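Serine-rich secreted cell wall anchored (LPXTG-motif ) protein (Lactobacillus reuteri ATCC 53608, PDB 5NXK) is a cell-wall-anchored adhesin of a gut bacterium that probably mediates attachment to host surfaces through a right-handed beta-solenoid related to pectate lyases. Local coordinates at residues A[210-216]-A[240-246]; A[171-177]-A[205-211]; A[108-112]-A[132-136]. All coordinates share one frame. Residues are numbered along the deposited sequence.

Interaction 1 of 3, residues A[210-216]-A[240-246]; sequences SLTMENI and AVKMSAK
Two extended strands, 210-214 and 240-244, run parallel at 15°, their axes 4.3 Å apart at closest approach, as successive rungs of a beta-solenoid in residue-for-residue register. Ser210 sits beside Ala240 (CA to CA 4.6 Å). Leu211 N donates to Ala240 O (2.9 Å) and Leu211 O accepts from Lys242 N (2.9 Å); its t,p side chain faces the interior with Val241, and Leu211 CD2 comes within 4.4 Å of Met243 SD. Thr212 pairs with Lys242 on the outer face. Met213 N bonds to Lys242 O and Met213 O to Ser244 N, both 2.9 Å. Met213 and Met243 share the rotamer m,t,m and pack together on the buried face, Met213 CE 3.4 Å from Met243 SD, against Ile223 and Leu275 of other solenoid strands. Glu214, on the outer face, is bridged to Ser244, with Glu214 CA 3.3 Å from Ser244 OG. Asn215 N donates to Ser244 O (3.0 Å), while its side chain is held by Asp187, Leu179 and Asn181. Ile216 N makes a weak 3.2 Å hydrogen bond to Ser244 OG. Each side chain thus lies beside its counterpart one coil on: the backbone fixes the rung spacing, thioethers and aliphatic groups fill the interior, and mostly polar side chains line the outer face.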
loop_
_atom_site.group_PDB
_atom_site.type_symbol
_atom_site.label_atom_id
_atom_site.label_comp_id
_atom_site.label_asym_id
_atom_site.label_seq_id
_atom_site.Cartn_x
_atom_site.Cartn_y
_atom_site.Cartn_z
ATOM N N SER A 210 3.172 15.394 0.766
ATOM C CA SER A 210 2.008 15.417 1.625
ATOM C C SER A 210 1.340 14.040 1.619
ATOM O O SER A 210 1.279 13.345 0.591
ATOM C CB SER A 210 1.032 16.538 1.215
ATOM O OG SER A 210 0.061 16.101 0.274
ATOM N N LEU A 211 0.889 13.637 2.797
ATOM C CA LEU A 211 0.142 12.405 2.968
ATOM C C LEU A 211 -1.114 12.739 3.736
ATOM O O LEU A 211 -1.043 13.260 4.845
ATOM C CB LEU A 211 0.966 11.354 3.711
ATOM C CG LEU A 211 0.163 10.105 4.112
ATOM C CD1 LEU A 211 -0.376 9.407 2.867
ATOM C CD2 LEU A 211 1.012 9.133 4.924
ATOM N N THR A 212 -2.265 12.464 3.135
ATOM C CA THR A 212 -3.539 12.749 3.767
ATOM C C THR A 212 -4.387 11.478 3.846
ATOM O O THR A 212 -4.706 10.862 2.826
ATOM C CB THR A 212 -4.307 13.845 2.999
ATOM O OG1 THR A 212 -3.494 15.024 2.903
ATOM C CG2 THR A 212 -5.598 14.186 3.705
ATOM N N MET A 213 -4.728 11.083 5.067
ATOM C CA MET A 213 -5.575 9.925 5.322
ATOM C C MET A 213 -6.577 10.282 6.412
ATOM O O MET A 213 -6.455 9.869 7.568
ATOM C CB MET A 213 -4.743 8.681 5.681
ATOM C CG MET A 213 -3.550 8.461 4.763
ATOM S SD MET A 213 -2.907 6.753 4.743
ATOM C CE MET A 213 -2.227 6.701 6.383
ATOM N N GLU A 214 -7.566 11.076 6.018
ATOM C CA GLU A 214 -8.555 11.598 6.949
ATOM C C GLU A 214 -9.770 10.687 6.921
ATOM O O GLU A 214 -10.732 10.945 6.210
ATOM C CB GLU A 214 -8.918 13.030 6.566
ATOM C CG GLU A 214 -7.773 13.999 6.844
ATOM C CD GLU A 214 -8.086 15.425 6.431
ATOM O OE1 GLU A 214 -8.518 15.639 5.274
ATOM O OE2 GLU A 214 -7.872 16.334 7.255
ATOM N N ASN A 215 -9.724 9.630 7.724
ATOM C CA ASN A 215 -10.668 8.531 7.601
ATOM C C ASN A 215 -11.340 8.195 8.918
ATOM O O ASN A 215 -11.738 7.052 9.162
ATOM C CB ASN A 215 -9.934 7.318 7.036
ATOM C CG ASN A 215 -9.463 7.552 5.609
ATOM O OD1 ASN A 215 -10.232 8.035 4.775
ATOM N ND2 ASN A 215 -8.201 7.210 5.319
ATOM N N ILE A 216 -11.496 9.222 9.745
ATOM C CA ILE A 216 -12.048 9.081 11.081
ATOM C C ILE A 216 -13.496 8.551 11.048
ATOM O O ILE A 216 -13.972 7.971 12.023
ATOM C CB ILE A 216 -11.964 10.437 11.838
ATOM C CG1 ILE A 216 -12.169 10.249 13.340
ATOM C CG2 ILE A 216 -12.928 11.463 11.254
ATOM C CD1 ILE A 216 -11.525 11.337 14.158
ATOM N N ALA A 240 4.073 17.408 4.934
ATOM C CA ALA A 240 2.782 17.694 5.546
ATOM C C ALA A 240 1.990 16.400 5.674
ATOM O O ALA A 240 1.733 15.714 4.686
ATOM C CB ALA A 240 2.002 18.719 4.717
ATOM N N VAL A 241 1.617 16.052 6.895
ATOM C CA VAL A 241 0.880 14.828 7.155
ATOM C C VAL A 241 -0.410 15.142 7.891
ATOM O O VAL A 241 -0.395 15.848 8.903
ATOM C CB VAL A 241 1.722 13.835 7.980
ATOM C CG1 VAL A 241 0.867 12.648 8.457
ATOM C CG2 VAL A 241 2.933 13.352 7.178
ATOM N N LYS A 242 -1.527 14.623 7.391
ATOM C CA LYS A 242 -2.805 14.804 8.065
ATOM C C LYS A 242 -3.508 13.471 8.107
ATOM O O LYS A 242 -3.824 12.918 7.056
ATOM C CB LYS A 242 -3.718 15.800 7.335
ATOM C CG LYS A 242 -3.261 17.230 7.222
ATOM C CD LYS A 242 -4.276 17.973 6.348
ATOM C CE LYS A 242 -4.346 19.456 6.648
ATOM N NZ LYS A 242 -3.208 20.190 6.043
ATOM N N MET A 243 -3.734 12.936 9.300
ATOM C CA MET A 243 -4.423 11.658 9.409
ATOM C C MET A 243 -5.452 11.647 10.533
ATOM O O MET A 243 -5.256 12.260 11.591
ATOM C CB MET A 243 -3.417 10.501 9.616
ATOM C CG MET A 243 -2.263 10.476 8.618
ATOM S SD MET A 243 -1.244 8.984 8.712
ATOM C CE MET A 243 -0.632 9.032 10.369
ATOM N N SER A 244 -6.528 10.898 10.318
ATOM C CA SER A 244 -7.499 10.676 11.377
ATOM C C SER A 244 -8.083 9.270 11.256
ATOM O O SER A 244 -8.228 8.748 10.159
ATOM C CB SER A 244 -8.610 11.723 11.330
ATOM O OG SER A 244 -9.345 11.616 10.121
ATOM N N ALA A 245 -8.399 8.667 12.399
ATOM C CA ALA A 245 -8.932 7.309 12.463
ATOM C C ALA A 245 -9.725 7.180 13.751
ATOM O O ALA A 245 -9.597 8.029 14.625
ATOM C CB ALA A 245 -7.815 6.278 12.410
ATOM N N LYS A 246 -10.543 6.137 13.882
ATOM C CA LYS A 246 -11.340 5.989 15.102
ATOM C C LYS A 246 -10.464 5.664 16.308
ATOM O O LYS A 246 -10.661 6.226 17.384
ATOM C CB LYS A 246 -12.417 4.910 14.934
ATOM C CG LYS A 246 -13.435 5.189 13.837
ATOM C CD LYS A 246 -14.395 4.005 13.692
ATOM C CE LYS A 246 -15.406 4.228 12.589
ATOM N NZ LYS A 246 -16.221 3.003 12.332
#

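Interaction 2 of 3, residues A[171-177]-A[205-211]; sequences IAENANV and VGNNASL
Four backbone hydrogen bonds join two adjacent solenoid corners, one coil apart: Ser210 N to Ala175 O (2.7 Å), Gly206 N to Ile171 O (2.8 Å), Val177 N to Ser210 O (2.9 Å) and Asn174 N to Asn207 O (3.0 Å). Each corner is a type II turn, Ala172-Ala175 over Gly206-Ala209, with Asn174 and Asn208 in left-handed conformation. Parallel bridges flank the turns: Ile171 with Val205 before them, Asn176 with Ser210 and Val177 with Leu211 after. One water donates to Ala175 O (3.3 Å) and Asn208 O (2.9 Å); another joins Val177 O (2.8 Å) to Ser210 OG (2.5 Å). At Gly206 a CB would clash with Glu173 N and Ala172 C. Inside the bend, Ile171 CG2 packs on Ala209 CB (3.8 Å), and Val177 CG1 meets Leu211 CD1 (4.0 Å). The stack carries the chain from strand 168-171 to 176-181 and, one coil on, from 200-205 to 210-214, with strand 122-127 and Thr130 adjoining one side and Asn236 and Ala239 the other.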
loop_
_atom_site.group_PDB
_atom_site.type_symbol
_atom_site.label_atom_id
_atom_site.label_comp_id
_atom_site.label_asym_id
_atom_site.label_seq_id
_atom_site.Cartn_x
_atom_site.Cartn_y
_atom_site.Cartn_z
ATOM N N ILE A 171 6.113 7.450 0.386
ATOM C CA ILE A 171 5.515 8.583 -0.307
ATOM C C ILE A 171 6.674 9.429 -0.796
ATOM O O ILE A 171 7.458 9.951 -0.006
ATOM C CB ILE A 171 4.562 9.413 0.591
ATOM C CG1 ILE A 171 3.241 8.673 0.844
ATOM C CG2 ILE A 171 4.197 10.726 -0.082
ATOM C CD1 ILE A 171 3.343 7.381 1.613
ATOM N N ALA A 172 6.810 9.537 -2.111
ATOM C CA ALA A 172 7.998 10.159 -2.679
ATOM C C ALA A 172 8.086 11.626 -2.326
ATOM O O ALA A 172 7.070 12.259 -2.044
ATOM C CB ALA A 172 8.000 9.997 -4.189
ATOM N N GLU A 173 9.296 12.175 -2.343
ATOM C CA GLU A 173 9.449 13.615 -2.203
ATOM C C GLU A 173 8.574 14.345 -3.218
ATOM O O GLU A 173 8.400 13.882 -4.344
ATOM C CB GLU A 173 10.910 14.044 -2.316
ATOM C CG GLU A 173 11.591 13.798 -3.627
ATOM C CD GLU A 173 12.948 14.490 -3.677
ATOM O OE1 GLU A 173 13.162 15.433 -2.882
ATOM O OE2 GLU A 173 13.802 14.075 -4.489
ATOM N N ASN A 174 7.973 15.444 -2.767
ATOM C CA ASN A 174 7.074 16.292 -3.554
ATOM C C ASN A 174 5.751 15.647 -3.924
ATOM O O ASN A 174 4.931 16.273 -4.577
ATOM C CB ASN A 174 7.773 16.755 -4.837
ATOM C CG ASN A 174 9.045 17.498 -4.544
ATOM O OD1 ASN A 174 9.079 18.341 -3.660
ATOM N ND2 ASN A 174 10.117 17.145 -5.238
ATOM N N ALA A 175 5.506 14.428 -3.475
ATOM C CA ALA A 175 4.236 13.793 -3.813
ATOM C C ALA A 175 3.079 14.373 -3.009
ATOM O O ALA A 175 3.275 14.931 -1.925
ATOM C CB ALA A 175 4.316 12.291 -3.599
ATOM N N ASN A 176 1.875 14.220 -3.553
ATOM C CA ASN A 176 0.634 14.539 -2.866
ATOM C C ASN A 176 -0.247 13.294 -2.905
ATOM O O ASN A 176 -0.882 12.971 -3.919
ATOM C CB ASN A 176 -0.069 15.744 -3.488
ATOM C CG ASN A 176 0.751 17.018 -3.366
ATOM O OD1 ASN A 176 1.232 17.563 -4.362
ATOM N ND2 ASN A 176 0.938 17.484 -2.138
ATOM N N VAL A 177 -0.195 12.548 -1.813
ATOM C CA VAL A 177 -0.878 11.276 -1.733
ATOM C C VAL A 177 -2.054 11.388 -0.802
ATOM O O VAL A 177 -1.920 11.901 0.317
ATOM C CB VAL A 177 0.077 10.166 -1.257
ATOM C CG1 VAL A 177 -0.664 8.853 -1.064
ATOM C CG2 VAL A 177 1.233 10.009 -2.247
ATOM N N VAL A 205 7.492 9.402 4.470
ATOM C CA VAL A 205 6.908 10.508 3.730
ATOM C C VAL A 205 8.067 11.438 3.343
ATOM O O VAL A 205 8.753 11.976 4.217
ATOM C CB VAL A 205 5.839 11.258 4.555
ATOM C CG1 VAL A 205 5.210 12.382 3.724
ATOM C CG2 VAL A 205 4.761 10.288 5.047
ATOM N N GLY A 206 8.313 11.607 2.044
ATOM C CA GLY A 206 9.532 12.273 1.593
ATOM C C GLY A 206 9.531 13.789 1.773
ATOM O O GLY A 206 8.503 14.382 2.135
ATOM N N ASN A 207 10.684 14.417 1.536
ATOM C CA ASN A 207 10.789 15.876 1.598
ATOM C C ASN A 207 9.696 16.573 0.824
ATOM O O ASN A 207 9.440 16.222 -0.317
ATOM C CB ASN A 207 12.122 16.379 1.052
ATOM C CG ASN A 207 13.266 16.127 1.979
ATOM O OD1 ASN A 207 13.197 15.272 2.861
ATOM N ND2 ASN A 207 14.319 16.921 1.829
ATOM N N ASN A 208 9.069 17.569 1.447
ATOM C CA ASN A 208 8.061 18.399 0.794
ATOM C C ASN A 208 6.886 17.619 0.239
ATOM O O ASN A 208 6.174 18.114 -0.633
ATOM C CB ASN A 208 8.685 19.220 -0.331
ATOM C CG ASN A 208 9.785 20.128 0.159
ATOM O OD1 ASN A 208 10.967 19.893 -0.110
ATOM N ND2 ASN A 208 9.406 21.181 0.881
ATOM N N ALA A 209 6.674 16.408 0.742
ATOM C CA ALA A 209 5.533 15.612 0.290
ATOM C C ALA A 209 4.349 15.810 1.215
ATOM O O ALA A 209 4.498 16.311 2.326
ATOM C CB ALA A 209 5.895 14.147 0.220
ATOM N N SER A 210 3.172 15.394 0.766
ATOM C CA SER A 210 2.008 15.417 1.625
ATOM C C SER A 210 1.340 14.040 1.619
ATOM O O SER A 210 1.279 13.345 0.591
ATOM C CB SER A 210 1.032 16.538 1.215
ATOM O OG SER A 210 0.061 16.101 0.274
ATOM N N LEU A 211 0.889 13.637 2.797
ATOM C CA LEU A 211 0.142 12.405 2.968
ATOM C C LEU A 211 -1.114 12.739 3.736
ATOM O O LEU A 211 -1.043 13.260 4.845
ATOM C CB LEU A 211 0.966 11.354 3.711
ATOM C CG LEU A 211 0.163 10.105 4.112
ATOM C CD1 LEU A 211 -0.376 9.407 2.867
ATOM C CD2 LEU A 211 1.012 9.133 4.924
HETATM O O HOH W 1 12.152 18.380 -2.491
HETATM O O HOH W 2 3.397 18.136 -1.368
HETATM O O HOH W 3 -1.973 14.718 0.521
#

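Interaction 3 of 3, residues A[108-112]-A[132-136]; sequences YGGTL and LNSVK
The Tyr108 ring, chi1 m, lays one face over the Asn133 side-chain amide, with Tyr108 CE2 3.5 Å from Asn133 ND2. A water joins their ends, 2.8 Å from Tyr108 OH and accepting from Asn133 ND2 at 2.8 Å; the same amide nitrogen bonds to Ala107 O, and Asn133 OD1 to Asn180. Tyr82, one strand back, meets the tyrosine ring with planes at about 15°. Beside Tyr108, the CG2 methyl of Val135 lies 4.4 Å from Tyr108 CB. Tyr108 and Asn133 are bridged in parallel, CA to CA 4.7 Å, and Gly109 and Ser134 likewise at 5.2 Å. Gly109, almost fully extended, donates from its N to Asn133 O (3.0 Å) and accepts at its O from Val135 N (2.8 Å). These are the ends of strands 105-109 and 129-134, neighbouring rungs of one parallel sheet in the pectate-lyase-like beta-solenoid. Here the two segments part: Gly110 (phi -84°, psi -73°) turns the first segment toward strand 113-115, whereas Val135 carries the second onward to strand 137-140. Across the divergence Ser134 OG, chi1 t, donates to Gly110 O (2.8 Å), with Thr184 as a further partner. Leu112, chi m,p, points back toward the other segment: Leu112 CD2 packs at 3.6 Å on Leu132 CB, and Leu112 CD1 lies 3.9 Å from Ser134 CA, while Leu163 touches both leucines.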
loop_
_atom_site.group_PDB
_atom_site.type_symbol
_atom_site.label_atom_id
_atom_site.label_comp_id
_atom_site.label_asym_id
_atom_site.label_seq_id
_atom_site.Cartn_x
_atom_site.Cartn_y
_atom_site.Cartn_z
ATOM N N TYR A 108 -9.160 2.377 -7.167
ATOM C CA TYR A 108 -10.352 1.980 -6.440
ATOM C C TYR A 108 -10.303 0.486 -6.188
ATOM O O TYR A 108 -10.028 -0.285 -7.100
ATOM C CB TYR A 108 -11.622 2.350 -7.228
ATOM C CG TYR A 108 -11.753 3.836 -7.496
ATOM C CD1 TYR A 108 -11.134 4.422 -8.597
ATOM C CD2 TYR A 108 -12.492 4.653 -6.643
ATOM C CE1 TYR A 108 -11.242 5.770 -8.841
ATOM C CE2 TYR A 108 -12.601 6.010 -6.875
ATOM C CZ TYR A 108 -11.971 6.563 -7.978
ATOM O OH TYR A 108 -12.073 7.912 -8.218
ATOM N N GLY A 109 -10.599 0.072 -4.960
ATOM C CA GLY A 109 -10.612 -1.344 -4.631
ATOM C C GLY A 109 -10.987 -1.504 -3.180
ATOM O O GLY A 109 -11.174 -0.510 -2.485
ATOM N N GLY A 110 -11.123 -2.740 -2.721
ATOM C CA GLY A 110 -11.310 -2.991 -1.299
ATOM C C GLY A 110 -9.927 -3.009 -0.688
ATOM O O GLY A 110 -9.534 -2.104 0.060
ATOM N N THR A 111 -9.202 -4.082 -0.973
ATOM C CA THR A 111 -7.753 -4.109 -0.766
ATOM C C THR A 111 -7.100 -3.776 -2.100
ATOM O O THR A 111 -7.348 -4.466 -3.082
ATOM C CB THR A 111 -7.301 -5.464 -0.254
ATOM O OG1 THR A 111 -7.933 -5.703 1.014
ATOM C CG2 THR A 111 -5.762 -5.518 -0.103
ATOM N N LEU A 112 -6.289 -2.721 -2.154
ATOM C CA LEU A 112 -5.775 -2.232 -3.444
ATOM C C LEU A 112 -4.443 -2.850 -3.854
ATOM O O LEU A 112 -4.148 -2.978 -5.051
ATOM C CB LEU A 112 -5.629 -0.707 -3.452
ATOM C CG LEU A 112 -6.860 0.211 -3.361
ATOM C CD1 LEU A 112 -7.726 -0.062 -2.148
ATOM C CD2 LEU A 112 -6.392 1.654 -3.356
ATOM N N LEU A 132 -5.708 7.002 -3.587
ATOM C CA LEU A 132 -6.098 5.617 -3.408
ATOM C C LEU A 132 -7.442 5.547 -2.688
ATOM O O LEU A 132 -7.615 6.189 -1.647
ATOM C CB LEU A 132 -5.016 4.877 -2.618
ATOM C CG LEU A 132 -3.584 5.048 -3.156
ATOM C CD1 LEU A 132 -2.614 4.338 -2.246
ATOM C CD2 LEU A 132 -3.457 4.490 -4.573
ATOM N N ASN A 133 -8.388 4.779 -3.224
ATOM C CA ASN A 133 -9.717 4.724 -2.633
ATOM C C ASN A 133 -10.109 3.306 -2.236
ATOM O O ASN A 133 -10.245 2.433 -3.084
ATOM C CB ASN A 133 -10.750 5.302 -3.605
ATOM C CG ASN A 133 -10.452 6.747 -3.973
ATOM O OD1 ASN A 133 -10.786 7.678 -3.232
ATOM N ND2 ASN A 133 -9.779 6.937 -5.105
ATOM N N SER A 134 -10.241 3.064 -0.943
ATOM C CA SER A 134 -10.747 1.783 -0.473
ATOM C C SER A 134 -12.268 1.890 -0.349
ATOM O O SER A 134 -12.779 2.584 0.521
ATOM C CB SER A 134 -10.101 1.386 0.853
ATOM O OG SER A 134 -10.598 0.140 1.307
ATOM N N VAL A 135 -12.972 1.197 -1.238
ATOM C CA VAL A 135 -14.422 1.303 -1.381
ATOM C C VAL A 135 -15.084 -0.076 -1.388
ATOM O O VAL A 135 -14.436 -1.086 -1.675
ATOM C CB VAL A 135 -14.804 2.028 -2.682
ATOM C CG1 VAL A 135 -14.312 3.461 -2.653
ATOM C CG2 VAL A 135 -14.236 1.287 -3.882
ATOM N N LYS A 136 -16.377 -0.112 -1.072
ATOM C CA LYS A 136 -17.115 -1.371 -1.012
ATOM C C LYS A 136 -17.598 -1.769 -2.395
ATOM O O LYS A 136 -17.900 -2.933 -2.667
ATOM C CB LYS A 136 -18.308 -1.256 -0.059
ATOM C CG LYS A 136 -17.931 -1.185 1.404
ATOM C CD LYS A 136 -19.164 -1.285 2.284
ATOM C CE LYS A 136 -18.780 -1.559 3.728
ATOM N NZ LYS A 136 -18.305 -0.319 4.396
HETATM O O HOH W 4 -10.378 9.336 -6.481
#

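All three contacts reach the same parallel sheet, in which strands 105-109, 129-134, 176-181, 210-214 and 240-244 follow one another in chain order. Along the chain interaction 3 comes first, then interaction 2, then interaction 1. Interactions 1 and 2 share Ser210 and Leu211 on strand 210-214, and their centres are 13 Å apart; interaction 2 forms the corner entering that strand, and interaction 1 continues along it to the next coil. Interaction 3 lies at the far ends of earlier rungs, its centre about 21 Å from that of interaction 2 and 16 Å from that of interaction 1, touching neither. Together they trace sheet, corner and exit of the solenoid, the elongated scaffold of this adhesin.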